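Local coordinates for conserved hypothetical protein (Streptococcus pneumoniae, PDB 2GK4) that is of unknown function but belongs to the DNA/pantothenate metabolism flavoproteins, whose Rossmann-like C-terminal domain it carries, and so probably acts in coenzyme A biosynthesis, at residues A[4-15]-A[84-95]; A[30-39]-A[216-227]. One frame throughout, in Å; residues are numbered along the deposited sequence. Where two conformers were deposited one is given.

Contact 1: residues A[4-15]-A[84-95]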
loop_
_atom_site.group_PDB
_atom_site.type_symbol
_atom_site.label_atom_id
_atom_site.label_comp_id
_atom_site.label_asym_id
_atom_site.label_seq_id
_atom_site.Cartn_x
_atom_site.Cartn_y
_atom_site.Cartn_z
HETATM N N MSE A 4 31.792 -5.844 -14.629
HETATM C CA MSE A 4 30.855 -4.744 -14.441
HETATM C C MSE A 4 29.680 -5.121 -13.531
HETATM O O MSE A 4 29.088 -6.186 -13.656
HETATM C CB MSE A 4 30.518 -4.028 -15.760
HETATM C CG MSE A 4 29.256 -4.343 -16.507
HETATM SE SE MSE A 4 29.247 -3.221 -18.147
HETATM C CE MSE A 4 30.631 -1.993 -17.821
ATOM N N LYS A 5 29.433 -4.253 -12.560
ATOM C CA LYS A 5 28.468 -4.486 -11.506
ATOM C C LYS A 5 27.199 -3.753 -11.910
ATOM O O LYS A 5 27.265 -2.613 -12.401
ATOM C CB LYS A 5 28.989 -3.911 -10.194
ATOM C CG LYS A 5 30.240 -4.604 -9.629
ATOM C CD LYS A 5 30.606 -3.968 -8.297
ATOM C CE LYS A 5 31.854 -4.587 -7.682
ATOM N NZ LYS A 5 32.171 -3.921 -6.376
ATOM N N ILE A 6 26.059 -4.409 -11.725
ATOM C CA ILE A 6 24.784 -3.868 -12.195
ATOM C C ILE A 6 23.878 -3.473 -11.029
ATOM O O ILE A 6 23.606 -4.277 -10.151
ATOM C CB ILE A 6 24.023 -4.901 -13.073
ATOM C CG1 ILE A 6 24.979 -5.673 -14.010
ATOM C CG2 ILE A 6 22.879 -4.225 -13.827
ATOM C CD1 ILE A 6 25.538 -4.890 -15.139
ATOM N N LEU A 7 23.386 -2.227 -11.054
ATOM C CA LEU A 7 22.419 -1.759 -10.093
ATOM C C LEU A 7 21.044 -1.811 -10.754
ATOM O O LEU A 7 20.858 -1.363 -11.884
ATOM C CB LEU A 7 22.770 -0.303 -9.686
ATOM C CG LEU A 7 21.973 0.404 -8.576
ATOM C CD1 LEU A 7 22.097 -0.328 -7.223
ATOM C CD2 LEU A 7 22.504 1.827 -8.482
ATOM N N VAL A 8 20.083 -2.412 -10.063
ATOM C CA VAL A 8 18.756 -2.582 -10.614
ATOM C C VAL A 8 17.760 -2.049 -9.619
ATOM O O VAL A 8 17.931 -2.227 -8.388
ATOM C CB VAL A 8 18.444 -4.096 -10.959
ATOM C CG1 VAL A 8 17.024 -4.240 -11.504
ATOM C CG2 VAL A 8 19.496 -4.714 -11.934
ATOM N N THR A 9 16.715 -1.368 -10.108
ATOM C CA THR A 9 15.609 -1.033 -9.222
ATOM C C THR A 9 14.335 -1.708 -9.707
ATOM O O THR A 9 14.122 -1.902 -10.928
ATOM C CB THR A 9 15.332 0.505 -9.088
ATOM O OG1 THR A 9 14.751 1.000 -10.309
ATOM C CG2 THR A 9 16.641 1.313 -8.776
ATOM N N SER A 10 13.496 -2.101 -8.759
ATOM C CA SER A 10 12.181 -2.614 -9.125
ATOM C C SER A 10 11.131 -2.344 -8.054
ATOM O O SER A 10 11.444 -2.012 -6.906
ATOM C CB SER A 10 12.264 -4.137 -9.367
ATOM O OG SER A 10 12.306 -4.812 -8.112
ATOM N N GLY A 11 9.867 -2.515 -8.428
ATOM C CA GLY A 11 8.797 -2.379 -7.456
ATOM C C GLY A 11 8.187 -0.993 -7.557
ATOM O O GLY A 11 8.067 -0.444 -8.645
ATOM N N GLY A 12 7.749 -0.449 -6.431
ATOM C CA GLY A 12 7.111 0.879 -6.447
ATOM C C GLY A 12 7.181 1.495 -5.063
ATOM O O GLY A 12 7.017 0.801 -4.038
ATOM N N THR A 13 7.373 2.806 -5.027
ATOM C CA THR A 13 7.515 3.538 -3.774
ATOM C C THR A 13 6.154 3.732 -3.094
ATOM O O THR A 13 5.097 3.736 -3.754
ATOM C CB THR A 13 8.151 4.940 -3.990
ATOM O OG1 THR A 13 7.431 5.680 -5.003
ATOM C CG2 THR A 13 9.648 4.815 -4.375
ATOM N N SER A 14 6.183 3.830 -1.763
ATOM C CA SER A 14 4.995 4.048 -0.943
ATOM C C SER A 14 5.247 5.307 -0.125
ATOM O O SER A 14 6.279 5.416 0.538
ATOM C CB SER A 14 4.768 2.883 0.028
ATOM O OG SER A 14 4.157 1.765 -0.605
ATOM N N GLU A 15 4.313 6.244 -0.169
ATOM C CA GLU A 15 4.474 7.506 0.557
ATOM C C GLU A 15 3.447 7.547 1.708
ATOM O O GLU A 15 2.248 7.538 1.457
ATOM C CB GLU A 15 4.261 8.675 -0.415
ATOM C CG GLU A 15 5.159 8.647 -1.661
ATOM C CD GLU A 15 6.631 8.843 -1.351
ATOM O OE1 GLU A 15 6.968 9.757 -0.538
ATOM O OE2 GLU A 15 7.447 8.094 -1.944
ATOM N N ASP A 84 29.289 3.402 -7.599
ATOM C CA ASP A 84 29.921 2.096 -7.421
ATOM C C ASP A 84 29.539 1.055 -8.473
ATOM O O ASP A 84 30.110 -0.057 -8.482
ATOM C CB ASP A 84 29.575 1.540 -6.043
ATOM C CG ASP A 84 30.283 2.273 -4.917
ATOM O OD1 ASP A 84 31.405 2.814 -5.121
ATOM O OD2 ASP A 84 29.700 2.314 -3.819
ATOM N N TYR A 85 28.577 1.397 -9.331
ATOM C CA TYR A 85 28.040 0.460 -10.350
ATOM C C TYR A 85 28.308 0.989 -11.742
ATOM O O TYR A 85 28.449 2.195 -11.935
ATOM C CB TYR A 85 26.529 0.162 -10.098
ATOM C CG TYR A 85 26.400 -0.642 -8.808
ATOM C CD1 TYR A 85 26.430 -0.007 -7.569
ATOM C CD2 TYR A 85 26.348 -2.034 -8.843
ATOM C CE1 TYR A 85 26.380 -0.743 -6.380
ATOM C CE2 TYR A 85 26.315 -2.791 -7.645
ATOM C CZ TYR A 85 26.328 -2.134 -6.429
ATOM O OH TYR A 85 26.313 -2.860 -5.242
ATOM N N GLN A 86 28.375 0.078 -12.713
ATOM C CA GLN A 86 28.692 0.443 -14.097
ATOM C C GLN A 86 27.434 0.528 -14.992
ATOM O O GLN A 86 27.446 1.110 -16.099
ATOM C CB GLN A 86 29.663 -0.556 -14.684
ATOM C CG GLN A 86 31.088 -0.467 -14.105
ATOM C CD GLN A 86 31.139 -0.857 -12.644
ATOM O OE1 GLN A 86 30.782 -1.983 -12.277
ATOM N NE2 GLN A 86 31.561 0.080 -11.795
ATOM N N VAL A 87 26.346 -0.049 -14.496
ATOM C CA VAL A 87 25.060 0.006 -15.188
ATOM C C VAL A 87 23.965 0.208 -14.164
ATOM O O VAL A 87 24.018 -0.381 -13.080
ATOM C CB VAL A 87 24.783 -1.329 -15.950
ATOM C CG1 VAL A 87 23.382 -1.295 -16.639
ATOM C CG2 VAL A 87 25.894 -1.610 -16.938
ATOM N N LEU A 88 22.988 1.047 -14.515
ATOM C CA LEU A 88 21.734 1.183 -13.723
ATOM C C LEU A 88 20.534 0.829 -14.625
ATOM O O LEU A 88 20.325 1.441 -15.666
ATOM C CB LEU A 88 21.581 2.614 -13.152
ATOM C CG LEU A 88 20.194 2.938 -12.574
ATOM C CD1 LEU A 88 19.825 1.968 -11.401
ATOM C CD2 LEU A 88 20.157 4.384 -12.093
ATOM N N ILE A 89 19.747 -0.153 -14.188
ATOM C CA ILE A 89 18.513 -0.499 -14.842
ATOM C C ILE A 89 17.401 -0.083 -13.924
ATOM O O ILE A 89 17.122 -0.748 -12.928
ATOM C CB ILE A 89 18.424 -2.017 -15.189
ATOM C CG1 ILE A 89 19.590 -2.418 -16.060
ATOM C CG2 ILE A 89 17.051 -2.337 -15.815
ATOM C CD1 ILE A 89 19.696 -3.977 -16.263
ATOM N N HIS A 90 16.816 1.070 -14.240
ATOM C CA HIS A 90 15.831 1.671 -13.363
ATOM C C HIS A 90 14.417 1.269 -13.766
ATOM O O HIS A 90 13.814 1.883 -14.672
ATOM C CB HIS A 90 15.979 3.203 -13.343
ATOM C CG HIS A 90 15.037 3.856 -12.383
ATOM N ND1 HIS A 90 14.232 4.925 -12.722
ATOM C CD2 HIS A 90 14.730 3.538 -11.105
ATOM C CE1 HIS A 90 13.505 5.268 -11.670
ATOM N NE2 HIS A 90 13.784 4.433 -10.681
ATOM N N SER A 91 13.878 0.246 -13.113
ATOM C CA SER A 91 12.525 -0.174 -13.437
ATOM C C SER A 91 11.478 0.081 -12.363
ATOM O O SER A 91 10.274 -0.184 -12.582
ATOM C CB SER A 91 12.514 -1.642 -13.896
ATOM O OG SER A 91 12.423 -2.524 -12.799
HETATM N N MSE A 92 11.906 0.556 -11.196
HETATM C CA MSE A 92 10.960 0.856 -10.114
HETATM C C MSE A 92 9.977 1.954 -10.569
HETATM O O MSE A 92 10.367 2.879 -11.284
HETATM C CB MSE A 92 11.722 1.332 -8.861
HETATM C CG MSE A 92 10.805 1.583 -7.650
HETATM SE SE MSE A 92 11.850 2.299 -6.174
HETATM C CE MSE A 92 12.926 0.676 -5.778
ATOM N N ALA A 93 8.714 1.841 -10.165
ATOM C CA ALA A 93 7.731 2.907 -10.368
ATOM C C ALA A 93 7.928 3.907 -9.214
ATOM O O ALA A 93 7.673 3.585 -8.034
ATOM C CB ALA A 93 6.318 2.333 -10.323
ATOM N N VAL A 94 8.330 5.121 -9.560
ATOM C CA VAL A 94 8.700 6.112 -8.532
ATOM C C VAL A 94 7.582 7.124 -8.414
ATOM O O VAL A 94 7.163 7.701 -9.421
ATOM C CB VAL A 94 10.040 6.803 -8.915
ATOM C CG1 VAL A 94 10.432 7.911 -7.905
ATOM C CG2 VAL A 94 11.133 5.753 -8.988
ATOM N N SER A 95 7.101 7.335 -7.191
ATOM C CA SER A 95 6.035 8.310 -6.933
ATOM C C SER A 95 6.383 9.673 -7.513
ATOM O O SER A 95 7.512 10.164 -7.344
ATOM C CB SER A 95 5.774 8.429 -5.428
ATOM O OG SER A 95 5.351 7.178 -4.942
HETATM O O HOH W 1 32.395 -0.758 -7.267
HETATM O O HOH W 2 8.782 -2.176 -11.050
#
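Tyr85 packs beside Lys5 and Leu7 where strand 87-90 enters the parallel part of the mixed sheet of a Rossmann-like fold next to strand 5-9; their short axes diverge by 16° and approach to 4.7 Å. Its ring has Leu7 CD1 over one face, while Ile6 N lies in plane at its edge. Gln86 follows, bonded twice to Lys5: its backbone N donates to Lys5 O, and its side-chain OE1 accepts from Lys5 N at 2.7 Å, with an N-H...O angle of 171° and the donor in the carbonyl plane. A bend at chi2 (66°) turns the amide back to that N-H. Beyond it the parallel ladder is regular: Val87 O takes Leu7 N, Ile89 N gives to Leu7 O, and Ile89 O takes Thr9 N. Val87 lies side by side with Ile6 on one face (Val87 CB to Ile6 CD1, 3.7 Å), Leu88 with Leu7 on the other. Ser91 then grips Thr9 O twice, OG in the carbonyl plane at 2.6 Å and N well above that plane. SE of the selenomethionine Met92 packs against Thr13 CG2. Past the strand ends the segments stay paired through loops: Ala93 N donates to Gly11 O, and Ala93 O receives Thr13 N at 3.1 Å. At the far end Ser95 OG and Thr13 OG1 share a hydrogen bond of 2.6 Å.

Contact 2: residues A[30-39]-A[216-227]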
loop_
_atom_site.group_PDB
_atom_site.type_symbol
_atom_site.label_atom_id
_atom_site.label_comp_id
_atom_site.label_asym_id
_atom_site.label_seq_id
_atom_site.Cartn_x
_atom_site.Cartn_y
_atom_site.Cartn_z
ATOM N N HIS A 30 7.575 -7.500 -11.422
ATOM C CA HIS A 30 7.854 -8.774 -12.108
ATOM C C HIS A 30 8.959 -8.664 -13.161
ATOM O O HIS A 30 9.821 -9.523 -13.266
ATOM C CB HIS A 30 6.586 -9.362 -12.728
ATOM C CG HIS A 30 6.736 -10.779 -13.197
ATOM N ND1 HIS A 30 6.008 -11.291 -14.250
ATOM C CD2 HIS A 30 7.524 -11.797 -12.759
ATOM C CE1 HIS A 30 6.336 -12.557 -14.441
ATOM N NE2 HIS A 30 7.252 -12.891 -13.551
ATOM N N LEU A 31 8.934 -7.611 -13.958
ATOM C CA LEU A 31 9.946 -7.479 -14.998
ATOM C C LEU A 31 11.341 -7.278 -14.396
ATOM O O LEU A 31 12.299 -7.930 -14.821
ATOM C CB LEU A 31 9.558 -6.369 -15.935
ATOM C CG LEU A 31 10.489 -6.126 -17.120
ATOM C CD1 LEU A 31 10.704 -7.369 -17.996
ATOM C CD2 LEU A 31 9.872 -4.993 -17.928
ATOM N N GLY A 32 11.426 -6.451 -13.352
ATOM C CA GLY A 32 12.661 -6.292 -12.586
ATOM C C GLY A 32 13.234 -7.609 -12.085
ATOM O O GLY A 32 14.448 -7.842 -12.154
ATOM N N LYS A 33 12.353 -8.469 -11.577
ATOM C CA LYS A 33 12.751 -9.787 -11.103
ATOM C C LYS A 33 13.366 -10.611 -12.224
ATOM O O LYS A 33 14.428 -11.198 -12.042
ATOM C CB LYS A 33 11.548 -10.518 -10.480
ATOM C CG LYS A 33 11.836 -11.985 -10.099
ATOM C CD LYS A 33 10.596 -12.583 -9.465
ATOM C CE LYS A 33 10.857 -13.972 -8.967
ATOM N NZ LYS A 33 10.846 -14.934 -10.117
ATOM N N ILE A 34 12.727 -10.631 -13.397
ATOM C CA ILE A 34 13.217 -11.462 -14.518
ATOM C C ILE A 34 14.543 -10.919 -15.040
ATOM O O ILE A 34 15.471 -11.687 -15.333
ATOM C CB ILE A 34 12.181 -11.553 -15.667
ATOM C CG1 ILE A 34 10.895 -12.264 -15.182
ATOM C CG2 ILE A 34 12.762 -12.337 -16.867
ATOM C CD1 ILE A 34 9.757 -12.221 -16.220
ATOM N N ILE A 35 14.660 -9.597 -15.117
ATOM C CA ILE A 35 15.919 -8.994 -15.551
ATOM C C ILE A 35 17.047 -9.387 -14.605
ATOM O O ILE A 35 18.127 -9.801 -15.043
ATOM C CB ILE A 35 15.765 -7.468 -15.668
ATOM C CG1 ILE A 35 14.847 -7.185 -16.886
ATOM C CG2 ILE A 35 17.148 -6.791 -15.825
ATOM C CD1 ILE A 35 14.314 -5.706 -16.902
ATOM N N THR A 36 16.770 -9.286 -13.311
ATOM C CA THR A 36 17.765 -9.609 -12.292
ATOM C C THR A 36 18.176 -11.076 -12.398
ATOM O O THR A 36 19.378 -11.366 -12.401
ATOM C CB THR A 36 17.260 -9.250 -10.876
ATOM O OG1 THR A 36 16.984 -7.834 -10.812
ATOM C CG2 THR A 36 18.319 -9.607 -9.797
ATOM N N GLU A 37 17.199 -11.989 -12.454
ATOM C CA GLU A 37 17.496 -13.433 -12.652
ATOM C C GLU A 37 18.361 -13.679 -13.879
ATOM O O GLU A 37 19.311 -14.454 -13.839
ATOM C CB GLU A 37 16.202 -14.218 -12.815
ATOM C CG GLU A 37 15.383 -14.245 -11.552
ATOM C CD GLU A 37 13.982 -14.804 -11.768
ATOM O OE1 GLU A 37 13.485 -14.899 -12.931
ATOM O OE2 GLU A 37 13.356 -15.122 -10.748
ATOM N N THR A 38 18.023 -12.998 -14.971
ATOM C CA THR A 38 18.763 -13.144 -16.220
ATOM C C THR A 38 20.209 -12.734 -16.044
ATOM O O THR A 38 21.127 -13.467 -16.479
ATOM C CB THR A 38 18.088 -12.386 -17.375
ATOM O OG1 THR A 38 16.766 -12.914 -17.536
ATOM C CG2 THR A 38 18.853 -12.575 -18.686
ATOM N N LEU A 39 20.428 -11.597 -15.377
ATOM C CA LEU A 39 21.805 -11.115 -15.166
ATOM C C LEU A 39 22.590 -12.040 -14.235
ATOM O O LEU A 39 23.758 -12.384 -14.502
ATOM C CB LEU A 39 21.785 -9.675 -14.628
ATOM C CG LEU A 39 21.152 -8.701 -15.628
ATOM C CD1 LEU A 39 20.809 -7.410 -14.914
ATOM C CD2 LEU A 39 22.075 -8.457 -16.823
ATOM N N LYS A 216 8.468 -10.497 -21.883
ATOM C CA LYS A 216 9.344 -10.170 -20.774
ATOM C C LYS A 216 10.669 -10.875 -20.897
ATOM O O LYS A 216 11.696 -10.295 -20.609
ATOM C CB LYS A 216 8.685 -10.578 -19.443
ATOM C CG LYS A 216 7.599 -9.601 -18.989
ATOM C CD LYS A 216 6.861 -10.092 -17.699
ATOM C CE LYS A 216 5.981 -8.985 -17.129
ATOM N NZ LYS A 216 4.908 -8.551 -18.127
ATOM N N GLU A 217 10.639 -12.137 -21.314
ATOM C CA GLU A 217 11.875 -12.898 -21.480
ATOM C C GLU A 217 12.735 -12.244 -22.565
ATOM O O GLU A 217 13.954 -12.111 -22.402
ATOM C CB GLU A 217 11.560 -14.362 -21.806
ATOM C CG GLU A 217 10.862 -15.117 -20.649
ATOM C CD GLU A 217 9.405 -14.679 -20.386
ATOM O OE1 GLU A 217 8.667 -14.311 -21.338
ATOM O OE2 GLU A 217 8.993 -14.722 -19.207
ATOM N N GLU A 218 12.094 -11.798 -23.647
ATOM C CA GLU A 218 12.818 -11.129 -24.733
ATOM C C GLU A 218 13.400 -9.808 -24.259
ATOM O O GLU A 218 14.508 -9.437 -24.685
ATOM C CB GLU A 218 11.912 -10.870 -25.936
ATOM C CG GLU A 218 11.929 -11.974 -26.993
ATOM C CD GLU A 218 10.857 -11.794 -28.079
ATOM O OE1 GLU A 218 10.554 -10.640 -28.480
ATOM O OE2 GLU A 218 10.319 -12.829 -28.542
ATOM N N ILE A 219 12.658 -9.097 -23.396
ATOM C CA ILE A 219 13.177 -7.853 -22.788
ATOM C C ILE A 219 14.475 -8.152 -22.048
ATOM O O ILE A 219 15.517 -7.505 -22.290
ATOM C CB ILE A 219 12.136 -7.150 -21.849
ATOM C CG1 ILE A 219 10.920 -6.684 -22.659
ATOM C CG2 ILE A 219 12.773 -5.953 -21.091
ATOM C CD1 ILE A 219 9.670 -6.279 -21.785
ATOM N N ALA A 220 14.407 -9.141 -21.148
ATOM C CA ALA A 220 15.594 -9.541 -20.379
ATOM C C ALA A 220 16.784 -9.978 -21.232
ATOM O O ALA A 220 17.923 -9.552 -20.963
ATOM C CB ALA A 220 15.241 -10.600 -19.290
ATOM N N GLU A 221 16.502 -10.774 -22.261
ATOM C CA GLU A 221 17.527 -11.333 -23.128
ATOM C C GLU A 221 18.257 -10.239 -23.918
ATOM O O GLU A 221 19.484 -10.233 -24.012
ATOM C CB GLU A 221 16.904 -12.419 -24.036
ATOM C CG GLU A 221 16.381 -13.630 -23.224
ATOM C CD GLU A 221 15.450 -14.583 -23.986
ATOM O OE1 GLU A 221 14.956 -14.232 -25.077
ATOM O OE2 GLU A 221 15.215 -15.706 -23.478
ATOM N N LEU A 222 17.488 -9.294 -24.453
ATOM C CA LEU A 222 18.024 -8.156 -25.189
ATOM C C LEU A 222 18.831 -7.227 -24.274
ATOM O O LEU A 222 19.928 -6.773 -24.635
ATOM C CB LEU A 222 16.910 -7.400 -25.931
ATOM C CG LEU A 222 17.401 -6.251 -26.836
ATOM C CD1 LEU A 222 18.452 -6.722 -27.824
ATOM C CD2 LEU A 222 16.230 -5.593 -27.571
ATOM N N LEU A 223 18.320 -6.940 -23.080
ATOM C CA LEU A 223 19.109 -6.166 -22.134
ATOM C C LEU A 223 20.407 -6.886 -21.853
ATOM O O LEU A 223 21.445 -6.244 -21.786
ATOM C CB LEU A 223 18.374 -5.950 -20.814
ATOM C CG LEU A 223 17.528 -4.693 -20.733
ATOM C CD1 LEU A 223 16.594 -4.809 -19.503
ATOM C CD2 LEU A 223 18.418 -3.450 -20.632
ATOM N N LEU A 224 20.361 -8.214 -21.697
ATOM C CA LEU A 224 21.613 -8.960 -21.469
ATOM C C LEU A 224 22.607 -8.726 -22.609
ATOM O O LEU A 224 23.790 -8.434 -22.369
ATOM C CB LEU A 224 21.352 -10.456 -21.200
ATOM C CG LEU A 224 22.617 -11.343 -21.038
ATOM C CD1 LEU A 224 23.447 -10.919 -19.838
ATOM C CD2 LEU A 224 22.220 -12.835 -20.897
ATOM N N GLU A 225 22.115 -8.824 -23.842
ATOM C CA GLU A 225 22.926 -8.592 -25.030
ATOM C C GLU A 225 23.531 -7.184 -25.051
ATOM O O GLU A 225 24.708 -7.004 -25.370
ATOM C CB GLU A 225 22.071 -8.840 -26.283
ATOM C CG GLU A 225 22.799 -8.660 -27.607
ATOM C CD GLU A 225 21.835 -8.605 -28.781
ATOM O OE1 GLU A 225 21.139 -9.613 -28.997
ATOM O OE2 GLU A 225 21.780 -7.564 -29.479
ATOM N N LYS A 226 22.723 -6.183 -24.710
ATOM C CA LYS A 226 23.173 -4.799 -24.738
ATOM C C LYS A 226 24.214 -4.548 -23.665
ATOM O O LYS A 226 25.203 -3.821 -23.886
ATOM C CB LYS A 226 21.978 -3.858 -24.611
ATOM C CG LYS A 226 21.132 -3.849 -25.888
ATOM C CD LYS A 226 19.993 -2.868 -25.790
ATOM C CE LYS A 226 20.380 -1.514 -26.364
ATOM N NZ LYS A 226 20.808 -1.594 -27.803
ATOM N N ILE A 227 24.014 -5.164 -22.503
ATOM C CA ILE A 227 24.981 -5.022 -21.432
ATOM C C ILE A 227 26.281 -5.758 -21.765
ATOM O O ILE A 227 27.371 -5.232 -21.507
ATOM C CB ILE A 227 24.395 -5.471 -20.065
ATOM C CG1 ILE A 227 23.389 -4.417 -19.596
ATOM C CG2 ILE A 227 25.499 -5.625 -19.020
ATOM C CD1 ILE A 227 22.507 -4.912 -18.495
#
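Helices 30-39 and 216-227 cross at -45° with their axes 8.9 Å apart, and Ala220 marks the close passage, its CA lying 4.9 Å from that of Ile35. The pair forms part of the helical layer on one side of the central sheet in this alpha-beta-alpha sandwich, where Leu31 and Ile35 also rest on Phe160 and Leu223 on Ile158 of strand 156-163. No hydrogen bond joins the helices; they meet mainly through apolar side chains. Ala220 CB meets Ile34 CG2 at 3.9 Å, and the short side chain lets the two backbones come near. On the sheet-facing side, Ile35 CD1 touches Leu223 CD1 at 3.6 Å, the two side chains crossing at a slant, and Leu31 crosses Ile219 at about a right angle. One end is closed by Lys216, whose aliphatic chain runs across Ile34 CD1 and on to His30, where CE stands 3.7 Å from ND1. Ile34 CD1 also sits over one face of the His30 ring, offset toward its rim. At the other end Leu39 CD2 reaches Ile227 CD1 and slides past Leu224 CD1. Thr38 puts CG2 anti to its N (OG1 at chi1 -59°), bringing the methyl toward Leu224 CD2, while OG1 donates to Ile34 O of its own helix at 2.8 Å and lies 3.3 Å from Ala220 CB.

The centres of the two contacts lie about 13 Å apart, and their segments alternate along the chain: 4-15, 30-39, 84-95, 216-227. Contact 1 joins neighbouring strands inside the central sheet, its centre about 7 Å from the centre of the chain, against about 16 Å for contact 2, which pairs two helices in a layer over that sheet. They touch directly where Ile89 CD1 of the strand pair meets Ile35 CG2 (3.8 Å) and Ile227 CD1 (3.7 Å), one from each helix, and where Val8 CG1 meets Thr36 OG1. Helix 216-227, close to the C-terminus, is thus packed against structure built from the first ninety residues, tying the chain's two ends into one domain.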